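Local coordinates for Lpg0393 helical bundle domain-containing protein (Legionella pneumophila subsp. pneumophila str. Philadelphia 1, PDB 4R0G) that acts as a guanine-nucleotide exchange factor for the small GTPases Rab5, Rab21 and Rab22, probably through its VPS9-like domain, at residues Ser194-Leu199 with Lys226-Met231; Val201-Tyr206 with Asp219-Tyr224; Ile66-His71 with Lys145-Val150. All blocks are in the same frame, centred on the assembly; numbering follows the deposited sequence.

Interaction 1 of 3, residues Ser194-Leu199 with Lys226-Met231; sequences SSRISL and KKLWEM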
loop_
_atom_site.group_PDB
_atom_site.type_symbol
_atom_site.label_atom_id
_atom_site.label_comp_id
_atom_site.label_asym_id
_atom_site.label_seq_id
_atom_site.Cartn_x
_atom_site.Cartn_y
_atom_site.Cartn_z
ATOM N N SER A 194 -7.405 -16.589 -22.504
ATOM C CA SER A 194 -7.806 -17.512 -21.477
ATOM C C SER A 194 -6.606 -18.341 -21.008
ATOM O O SER A 194 -6.438 -18.608 -19.813
ATOM C CB SER A 194 -8.946 -18.396 -21.995
ATOM O OG SER A 194 -9.013 -18.370 -23.413
ATOM N N SER A 195 -5.754 -18.744 -21.938
ATOM C CA SER A 195 -4.616 -19.556 -21.542
ATOM C C SER A 195 -3.497 -18.696 -20.935
ATOM O O SER A 195 -2.599 -19.201 -20.257
ATOM C CB SER A 195 -4.116 -20.419 -22.711
ATOM O OG SER A 195 -3.860 -19.626 -23.854
ATOM N N ARG A 196 -3.559 -17.393 -21.195
ATOM C CA ARG A 196 -2.619 -16.425 -20.634
ATOM C C ARG A 196 -3.005 -16.040 -19.206
ATOM O O ARG A 196 -2.151 -15.833 -18.345
ATOM C CB ARG A 196 -2.568 -15.189 -21.526
ATOM C CG ARG A 196 -1.187 -14.618 -21.705
ATOM C CD ARG A 196 -1.117 -13.783 -22.940
ATOM N NE ARG A 196 -2.262 -12.894 -23.021
ATOM C CZ ARG A 196 -2.801 -12.508 -24.165
ATOM N NH1 ARG A 196 -3.842 -11.691 -24.177
ATOM N NH2 ARG A 196 -2.285 -12.945 -25.300
ATOM N N ILE A 197 -4.304 -15.936 -18.959
ATOM C CA ILE A 197 -4.784 -15.750 -17.595
ATOM C C ILE A 197 -4.355 -16.925 -16.733
ATOM O O ILE A 197 -3.782 -16.735 -15.650
ATOM C CB ILE A 197 -6.305 -15.626 -17.537
ATOM C CG1 ILE A 197 -6.729 -14.234 -17.948
ATOM C CG2 ILE A 197 -6.802 -15.866 -16.124
ATOM C CD1 ILE A 197 -8.173 -14.097 -17.992
ATOM N N SER A 198 -4.628 -18.132 -17.231
ATOM C CA SER A 198 -4.232 -19.354 -16.549
ATOM C C SER A 198 -2.758 -19.355 -16.150
ATOM O O SER A 198 -2.387 -19.887 -15.102
ATOM C CB SER A 198 -4.531 -20.565 -17.427
ATOM O OG SER A 198 -4.110 -21.756 -16.783
ATOM N N LEU A 199 -1.921 -18.750 -16.986
ATOM C CA LEU A 199 -0.494 -18.648 -16.697
ATOM C C LEU A 199 -0.199 -17.684 -15.555
ATOM O O LEU A 199 0.643 -17.967 -14.730
ATOM C CB LEU A 199 0.266 -18.208 -17.936
ATOM C CG LEU A 199 0.642 -19.291 -18.932
ATOM C CD1 LEU A 199 0.929 -18.667 -20.284
ATOM C CD2 LEU A 199 1.852 -20.001 -18.423
ATOM N N LYS A 226 8.256 -16.289 -19.977
ATOM C CA LYS A 226 8.544 -16.741 -21.315
ATOM C C LYS A 226 7.278 -17.243 -22.000
ATOM O O LYS A 226 6.929 -16.713 -23.045
ATOM C CB LYS A 226 9.640 -17.784 -21.335
ATOM C CG LYS A 226 9.981 -18.194 -22.756
ATOM C CD LYS A 226 10.984 -19.327 -22.761
ATOM C CE LYS A 226 10.890 -20.142 -24.020
ATOM N NZ LYS A 226 12.089 -20.993 -24.037
ATOM N N LYS A 227 6.585 -18.213 -21.396
ATOM C CA LYS A 227 5.321 -18.754 -21.948
ATOM C C LYS A 227 4.306 -17.664 -22.268
ATOM O O LYS A 227 3.667 -17.703 -23.331
ATOM C CB LYS A 227 4.652 -19.801 -21.029
ATOM C CG LYS A 227 5.463 -21.077 -20.695
ATOM C CD LYS A 227 4.672 -21.994 -19.689
ATOM C CE LYS A 227 5.512 -23.123 -19.015
ATOM N NZ LYS A 227 5.062 -23.346 -17.582
ATOM N N LEU A 228 4.155 -16.702 -21.356
ATOM C CA LEU A 228 3.323 -15.509 -21.620
ATOM C C LEU A 228 3.705 -14.736 -22.901
ATOM O O LEU A 228 2.837 -14.363 -23.677
ATOM C CB LEU A 228 3.311 -14.553 -20.412
ATOM C CG LEU A 228 2.678 -15.152 -19.163
ATOM C CD1 LEU A 228 3.313 -14.628 -17.895
ATOM C CD2 LEU A 228 1.226 -14.804 -19.199
ATOM N N TRP A 229 4.992 -14.494 -23.126
ATOM C CA TRP A 229 5.407 -13.839 -24.356
ATOM C C TRP A 229 4.969 -14.647 -25.571
ATOM O O TRP A 229 4.513 -14.104 -26.594
ATOM C CB TRP A 229 6.915 -13.598 -24.384
ATOM C CG TRP A 229 7.311 -12.286 -23.746
ATOM C CD1 TRP A 229 7.996 -12.114 -22.577
ATOM C CD2 TRP A 229 7.012 -10.970 -24.228
ATOM N NE1 TRP A 229 8.153 -10.778 -22.308
ATOM C CE2 TRP A 229 7.560 -10.051 -23.304
ATOM C CE3 TRP A 229 6.337 -10.477 -25.353
ATOM C CZ2 TRP A 229 7.462 -8.670 -23.471
ATOM C CZ3 TRP A 229 6.238 -9.101 -25.520
ATOM C CH2 TRP A 229 6.798 -8.213 -24.579
ATOM N N GLU A 230 5.058 -15.959 -25.449
ATOM C CA GLU A 230 4.700 -16.801 -26.578
ATOM C C GLU A 230 3.193 -16.885 -26.791
ATOM O O GLU A 230 2.731 -17.417 -27.796
ATOM C CB GLU A 230 5.392 -18.162 -26.480
ATOM C CG GLU A 230 6.907 -17.973 -26.299
ATOM C CD GLU A 230 7.744 -19.212 -26.584
ATOM O OE1 GLU A 230 7.751 -20.138 -25.727
ATOM O OE2 GLU A 230 8.408 -19.238 -27.656
ATOM N N MET A 231 2.439 -16.305 -25.866
ATOM C CA MET A 231 0.984 -16.308 -25.958
ATOM C C MET A 231 0.457 -15.052 -26.647
ATOM O O MET A 231 -0.756 -14.853 -26.752
ATOM C CB MET A 231 0.345 -16.489 -24.582
ATOM C CG MET A 231 0.511 -17.900 -24.019
ATOM S SD MET A 231 -0.207 -19.159 -25.109
ATOM C CE MET A 231 1.252 -19.897 -25.865
#

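Interaction 2 of 3, residues Val201-Tyr206 with Asp219-Tyr224; sequences VRLAKY and DEIAVY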
loop_
_atom_site.group_PDB
_atom_site.type_symbol
_atom_site.label_atom_id
_atom_site.label_comp_id
_atom_site.label_asym_id
_atom_site.label_seq_id
_atom_site.Cartn_x
_atom_site.Cartn_y
_atom_site.Cartn_z
ATOM N N VAL A 201 -2.227 -16.702 -13.090
ATOM C CA VAL A 201 -2.766 -17.301 -11.880
ATOM C C VAL A 201 -1.782 -18.286 -11.266
ATOM O O VAL A 201 -1.571 -18.308 -10.047
ATOM C CB VAL A 201 -4.099 -18.004 -12.185
ATOM C CG1 VAL A 201 -4.588 -18.734 -10.970
ATOM C CG2 VAL A 201 -5.111 -16.978 -12.648
ATOM N N ARG A 202 -1.168 -19.096 -12.113
ATOM C CA ARG A 202 -0.263 -20.112 -11.618
ATOM C C ARG A 202 1.022 -19.465 -11.162
ATOM O O ARG A 202 1.590 -19.860 -10.163
ATOM C CB ARG A 202 -0.020 -21.196 -12.676
ATOM C CG ARG A 202 -1.240 -22.063 -12.885
ATOM C CD ARG A 202 -1.298 -22.620 -14.272
ATOM N NE ARG A 202 -0.007 -23.164 -14.659
ATOM C CZ ARG A 202 0.449 -23.157 -15.905
ATOM N NH1 ARG A 202 -0.306 -22.642 -16.872
ATOM N NH2 ARG A 202 1.653 -23.661 -16.164
ATOM N N LEU A 203 1.474 -18.462 -11.900
ATOM C CA LEU A 203 2.604 -17.652 -11.474
ATOM C C LEU A 203 2.314 -17.010 -10.106
ATOM O O LEU A 203 3.141 -17.076 -9.196
ATOM C CB LEU A 203 2.933 -16.590 -12.521
ATOM C CG LEU A 203 3.950 -15.538 -12.055
ATOM C CD1 LEU A 203 5.355 -16.112 -11.962
ATOM C CD2 LEU A 203 3.890 -14.266 -12.965
ATOM N N ALA A 204 1.131 -16.418 -9.968
ATOM C CA ALA A 204 0.710 -15.855 -8.694
ATOM C C ALA A 204 0.775 -16.917 -7.585
ATOM O O ALA A 204 1.307 -16.659 -6.485
ATOM C CB ALA A 204 -0.667 -15.312 -8.812
ATOM N N LYS A 205 0.245 -18.107 -7.895
ATOM C CA LYS A 205 0.245 -19.237 -6.966
ATOM C C LYS A 205 1.663 -19.702 -6.616
ATOM O O LYS A 205 1.950 -20.004 -5.453
ATOM C CB LYS A 205 -0.596 -20.406 -7.504
ATOM N N TYR A 206 2.544 -19.789 -7.613
ATOM C CA TYR A 206 3.906 -20.253 -7.355
ATOM C C TYR A 206 4.598 -19.260 -6.422
ATOM O O TYR A 206 5.241 -19.632 -5.445
ATOM C CB TYR A 206 4.721 -20.447 -8.654
ATOM C CG TYR A 206 6.201 -20.600 -8.365
ATOM C CD1 TYR A 206 6.739 -21.834 -8.017
ATOM C CD2 TYR A 206 7.062 -19.502 -8.397
ATOM C CE1 TYR A 206 8.103 -21.976 -7.720
ATOM C CE2 TYR A 206 8.433 -19.639 -8.092
ATOM C CZ TYR A 206 8.940 -20.875 -7.758
ATOM O OH TYR A 206 10.284 -21.010 -7.467
ATOM N N ASP A 219 14.383 -18.422 -11.983
ATOM C CA ASP A 219 14.188 -19.336 -13.077
ATOM C C ASP A 219 12.713 -19.714 -13.332
ATOM O O ASP A 219 12.311 -19.703 -14.494
ATOM C CB ASP A 219 15.100 -20.573 -12.952
ATOM C CG ASP A 219 16.573 -20.211 -12.696
ATOM O OD1 ASP A 219 16.968 -19.056 -12.984
ATOM O OD2 ASP A 219 17.329 -21.086 -12.191
ATOM N N GLU A 220 11.907 -20.040 -12.305
ATOM C CA GLU A 220 10.471 -20.338 -12.562
ATOM C C GLU A 220 9.741 -19.124 -13.135
ATOM O O GLU A 220 9.048 -19.241 -14.152
ATOM C CB GLU A 220 9.711 -20.860 -11.332
ATOM C CG GLU A 220 9.512 -22.387 -11.254
ATOM C CD GLU A 220 8.680 -23.017 -12.401
ATOM O OE1 GLU A 220 7.446 -22.841 -12.413
ATOM O OE2 GLU A 220 9.253 -23.727 -13.270
ATOM N N ILE A 221 9.908 -17.967 -12.480
ATOM C CA ILE A 221 9.320 -16.728 -12.955
ATOM C C ILE A 221 9.616 -16.533 -14.440
ATOM O O ILE A 221 8.712 -16.277 -15.248
ATOM C CB ILE A 221 9.837 -15.517 -12.169
ATOM C CG1 ILE A 221 9.411 -15.645 -10.714
ATOM C CG2 ILE A 221 9.296 -14.219 -12.776
ATOM C CD1 ILE A 221 9.455 -14.371 -9.933
ATOM N N ALA A 222 10.888 -16.670 -14.796
ATOM C CA ALA A 222 11.294 -16.598 -16.188
ATOM C C ALA A 222 10.527 -17.607 -17.067
ATOM O O ALA A 222 10.146 -17.274 -18.183
ATOM C CB ALA A 222 12.770 -16.787 -16.303
ATOM N N VAL A 223 10.268 -18.813 -16.568
ATOM C CA VAL A 223 9.556 -19.815 -17.372
ATOM C C VAL A 223 8.116 -19.365 -17.690
ATOM O O VAL A 223 7.633 -19.523 -18.836
ATOM C CB VAL A 223 9.540 -21.242 -16.719
ATOM C CG1 VAL A 223 8.843 -22.209 -17.639
ATOM C CG2 VAL A 223 10.922 -21.732 -16.438
ATOM N N TYR A 224 7.446 -18.804 -16.677
ATOM C CA TYR A 224 6.116 -18.238 -16.858
ATOM C C TYR A 224 6.159 -17.047 -17.798
ATOM O O TYR A 224 5.385 -16.972 -18.763
ATOM C CB TYR A 224 5.499 -17.811 -15.516
ATOM C CG TYR A 224 4.931 -18.959 -14.699
ATOM C CD1 TYR A 224 3.797 -19.622 -15.110
ATOM C CD2 TYR A 224 5.522 -19.360 -13.511
ATOM C CE1 TYR A 224 3.269 -20.668 -14.378
ATOM C CE2 TYR A 224 5.003 -20.398 -12.768
ATOM C CZ TYR A 224 3.866 -21.051 -13.207
ATOM O OH TYR A 224 3.321 -22.107 -12.495
#

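Interaction 3 of 3, residues Ile66-His71 with Lys145-Val150; sequences ILYAVH and KFFTWV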
loop_
_atom_site.group_PDB
_atom_site.type_symbol
_atom_site.label_atom_id
_atom_site.label_comp_id
_atom_site.label_asym_id
_atom_site.label_seq_id
_atom_site.Cartn_x
_atom_site.Cartn_y
_atom_site.Cartn_z
ATOM N N ILE A 66 11.377 -4.704 14.716
ATOM C CA ILE A 66 11.944 -4.392 13.407
ATOM C C ILE A 66 10.877 -4.629 12.336
ATOM O O ILE A 66 10.539 -3.710 11.568
ATOM C CB ILE A 66 13.188 -5.228 13.096
ATOM C CG1 ILE A 66 14.224 -5.088 14.208
ATOM C CG2 ILE A 66 13.797 -4.779 11.821
ATOM C CD1 ILE A 66 15.177 -6.265 14.276
ATOM N N LEU A 67 10.307 -5.839 12.335
ATOM C CA LEU A 67 9.286 -6.206 11.365
ATOM C C LEU A 67 8.185 -5.141 11.290
ATOM O O LEU A 67 7.842 -4.665 10.218
ATOM C CB LEU A 67 8.697 -7.573 11.718
ATOM C CG LEU A 67 8.224 -8.495 10.572
ATOM C CD1 LEU A 67 7.061 -9.370 11.020
ATOM C CD2 LEU A 67 7.838 -7.750 9.310
ATOM N N TYR A 68 7.666 -4.744 12.441
ATOM C CA TYR A 68 6.617 -3.736 12.508
ATOM C C TYR A 68 7.055 -2.404 11.931
ATOM O O TYR A 68 6.341 -1.791 11.133
ATOM C CB TYR A 68 6.225 -3.500 13.957
ATOM C CG TYR A 68 4.789 -3.117 14.085
ATOM C CD1 TYR A 68 3.823 -4.090 14.268
ATOM C CD2 TYR A 68 4.384 -1.783 14.003
ATOM C CE1 TYR A 68 2.483 -3.747 14.384
ATOM C CE2 TYR A 68 3.040 -1.430 14.106
ATOM C CZ TYR A 68 2.100 -2.418 14.303
ATOM O OH TYR A 68 0.771 -2.111 14.421
ATOM N N ALA A 69 8.215 -1.933 12.372
ATOM C CA ALA A 69 8.760 -0.678 11.871
ATOM C C ALA A 69 8.733 -0.698 10.347
ATOM O O ALA A 69 8.421 0.301 9.699
ATOM C CB ALA A 69 10.183 -0.494 12.368
ATOM N N VAL A 70 9.051 -1.858 9.781
ATOM C CA VAL A 70 8.977 -2.036 8.344
ATOM C C VAL A 70 7.532 -1.898 7.857
ATOM O O VAL A 70 7.269 -1.247 6.875
ATOM C CB VAL A 70 9.537 -3.390 7.906
ATOM C CG1 VAL A 70 9.362 -3.538 6.411
ATOM C CG2 VAL A 70 11.022 -3.548 8.323
ATOM N N HIS A 71 6.592 -2.498 8.570
ATOM C CA HIS A 71 5.191 -2.470 8.177
ATOM C C HIS A 71 4.674 -1.033 8.144
ATOM O O HIS A 71 3.682 -0.730 7.469
ATOM C CB HIS A 71 4.390 -3.353 9.135
ATOM C CG HIS A 71 2.933 -3.480 8.812
ATOM N ND1 HIS A 71 1.974 -2.664 9.376
ATOM C CD2 HIS A 71 2.262 -4.362 8.033
ATOM C CE1 HIS A 71 0.778 -3.025 8.942
ATOM N NE2 HIS A 71 0.921 -4.053 8.125
ATOM N N LYS A 145 5.508 0.116 25.967
ATOM C CA LYS A 145 6.884 -0.432 26.007
ATOM C C LYS A 145 7.329 -0.906 24.626
ATOM O O LYS A 145 8.506 -0.799 24.260
ATOM C CB LYS A 145 6.971 -1.591 27.031
ATOM C CG LYS A 145 8.337 -1.899 27.634
ATOM C CD LYS A 145 8.211 -2.951 28.792
ATOM C CE LYS A 145 8.800 -4.349 28.446
ATOM N NZ LYS A 145 8.308 -5.560 29.248
ATOM N N PHE A 146 6.364 -1.403 23.857
ATOM C CA PHE A 146 6.609 -1.953 22.528
ATOM C C PHE A 146 6.773 -0.872 21.479
ATOM O O PHE A 146 7.778 -0.814 20.784
ATOM C CB PHE A 146 5.485 -2.903 22.139
ATOM C CG PHE A 146 5.574 -3.415 20.738
ATOM C CD1 PHE A 146 6.538 -4.326 20.384
ATOM C CD2 PHE A 146 4.662 -3.015 19.785
ATOM C CE1 PHE A 146 6.617 -4.812 19.093
ATOM C CE2 PHE A 146 4.729 -3.501 18.503
ATOM C CZ PHE A 146 5.715 -4.400 18.155
ATOM N N PHE A 147 5.755 -0.047 21.320
ATOM C CA PHE A 147 5.778 0.973 20.284
ATOM C C PHE A 147 6.978 1.910 20.403
ATOM O O PHE A 147 7.497 2.401 19.396
ATOM C CB PHE A 147 4.455 1.719 20.268
ATOM C CG PHE A 147 3.329 0.909 19.705
ATOM C CD1 PHE A 147 3.498 0.201 18.509
ATOM C CD2 PHE A 147 2.105 0.824 20.367
ATOM C CE1 PHE A 147 2.444 -0.579 17.950
ATOM C CE2 PHE A 147 1.048 0.054 19.832
ATOM C CZ PHE A 147 1.223 -0.653 18.617
ATOM N N THR A 148 7.446 2.116 21.632
ATOM C CA THR A 148 8.692 2.850 21.858
ATOM C C THR A 148 9.876 2.112 21.210
ATOM O O THR A 148 10.681 2.709 20.489
ATOM C CB THR A 148 8.958 3.059 23.355
ATOM O OG1 THR A 148 9.126 1.779 23.965
ATOM C CG2 THR A 148 7.788 3.788 24.022
ATOM N N TRP A 149 9.988 0.817 21.477
ATOM C CA TRP A 149 10.980 -0.001 20.787
ATOM C C TRP A 149 10.848 0.042 19.256
ATOM O O TRP A 149 11.820 -0.193 18.531
ATOM C CB TRP A 149 10.923 -1.446 21.283
ATOM C CG TRP A 149 11.355 -1.554 22.693
ATOM C CD1 TRP A 149 12.036 -0.615 23.401
ATOM C CD2 TRP A 149 11.146 -2.665 23.583
ATOM N NE1 TRP A 149 12.269 -1.066 24.678
ATOM C CE2 TRP A 149 11.734 -2.320 24.819
ATOM C CE3 TRP A 149 10.521 -3.914 23.454
ATOM C CZ2 TRP A 149 11.703 -3.172 25.924
ATOM C CZ3 TRP A 149 10.494 -4.755 24.549
ATOM C CH2 TRP A 149 11.079 -4.377 25.768
ATOM N N VAL A 150 9.654 0.334 18.761
ATOM C CA VAL A 150 9.473 0.422 17.326
ATOM C C VAL A 150 10.081 1.716 16.806
ATOM O O VAL A 150 10.848 1.696 15.840
ATOM C CB VAL A 150 8.009 0.235 16.921
ATOM C CG1 VAL A 150 7.764 0.730 15.499
ATOM C CG2 VAL A 150 7.644 -1.234 17.047
#

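Interaction 1 of 3, residues Ser194-Leu199 with Lys226-Met231
L199 and L228 face each other at the tight centre of this contact, with L199 CB 3.8 Å from L228 CD2. The forked end of L199 spreads over the other segment: its CD1 reaches M231 CG at 3.8 Å, and its CD2 meets the aliphatic K227 CD at 3.7 Å, crossing both chains at about a right angle. A branched leucine suits this place because each methyl finds its own partner. R196 is buried too, and uses its length twice. Its methylene CG lies against L228 CD2 and its CD against M231 CB; a bend at chi3 (46°) then turns NE. At the tip NH2 donates to M231 O over 2.8 Å, a bent bond (N-H...O angle 130°) with the oxygen near the guanidinium plane but the donor above the carbonyl plane. NH1 forms salt bridges with D190 and E237. The looser side is partly exposed: S195 OG lies 3.9 Å from M231 SD, but its hydrogen bond is to L192 O, while the K227 amine makes a cation-pi contact with Y224. Helix 193-208 here meets helix 215-229 and the turn that follows it, with helix 155-183 touching I197 and L228, and L241 of helix 235-244 packing on L228.

Interaction 2 of 3, residues Val201-Tyr206 with Asp219-Tyr224
Y224 lays one face of its ring against the backbone and CB of L203, the two side chains lying alongside one another and pointing opposite ways. L203 CB stands 4.0 Å from the ring centroid and 19° off the normal, a CH-pi contact, while L203 CA sits above the ring centre. In L203, CG lies anti to the backbone N (chi1 170°), and chi2 of 72° then carries CD1 to 3.6 Å from Y224 CD2; the same methyl approaches I221 CG1 at 4.3 Å. A flat ring suits this place because its face can lie on the L203 backbone and CB together. R202 crosses the tyrosine at about a right angle. Its CB is 3.5 Å from Y224 OH, and its guanidinium, one face toward Y224 CE1, is turned steeply against the ring and not stacked flat on it. Y206 repeats the CH-pi theme with the roles exchanged between helices: E220 CB lies over one face of its ring, offset toward the rim, 3.9 Å from the centroid. The glutamate thus contributes methylenes here, its carboxylate plane turned steeply from that of the ring. Y206 CB also approaches Y224 CE2 at 4.1 Å, linking the two tyrosines. The short helical segments run nearly antiparallel with axes 10.3 Å apart, a helical hairpin within the helical bundle. Helix 155-183 closes the buried side, where I175 packs on L203 and L171 on I221.

Interaction 3 of 3, residues Ile66-His71 with Lys145-Val150
In F146, CG lies anti to the backbone N (chi1 174°), on the side where Y68 stands, and the ring is turned with its edge to the tyrosine's face; in F147, CG lies anti to the carbonyl carbon (chi1 -73°), and that ring turns its edge to the same face of the tyrosine. The F146 pair is a T-shaped stack, planes nearly perpendicular and ring centroids 5.8 Å apart. The F147 pair is an offset edge-to-face arrangement with less steeply set planes, in which F147 CE1 comes within 4.0 Å of Y68 CE2. One ring thus receives two edges, an aromatic cluster joining helix 58-71 to helix 132-151 in the all-helical VPS9-like domain. The short segments cross at 69°, so their contact is compact, and the backbones come nearest at A69 and V150 (CA to CA 5.6 Å), where the alanine has only a CB to accommodate. The branched valine divides its work: CG1 lies 4.0 Å from A69 CA, while CG2 meets Y68 CB at 4.1 Å and also lies over a face of F146. F146, buried, also touches L93 of helix 80-101 and I61 of helix 58-71; F147 lies at the exposed border.

Interactions 1 and 2 bind the same two helices, 193-208 and 215-229, at neighbouring levels, with centres about 11 Å apart and interaction 2 nested within the loop that interaction 1 closes. They touch where L199 O packs on Y224 CD1, and where the like charges of K227 and R202 come close. Both are partly buried, but interaction 1 mixes leucine packing with an arginine-to-carbonyl bond to M231, whereas interaction 2 rests on CH-pi and apolar contacts along the hairpin. Interaction 3 lies in the VPS9-like domain on the opposite side of the chain's centre, its centre about 33 Å from that of interaction 2 and about 41 Å from that of interaction 1; it is a surface contact built on edge-to-face aromatics between crossing helices.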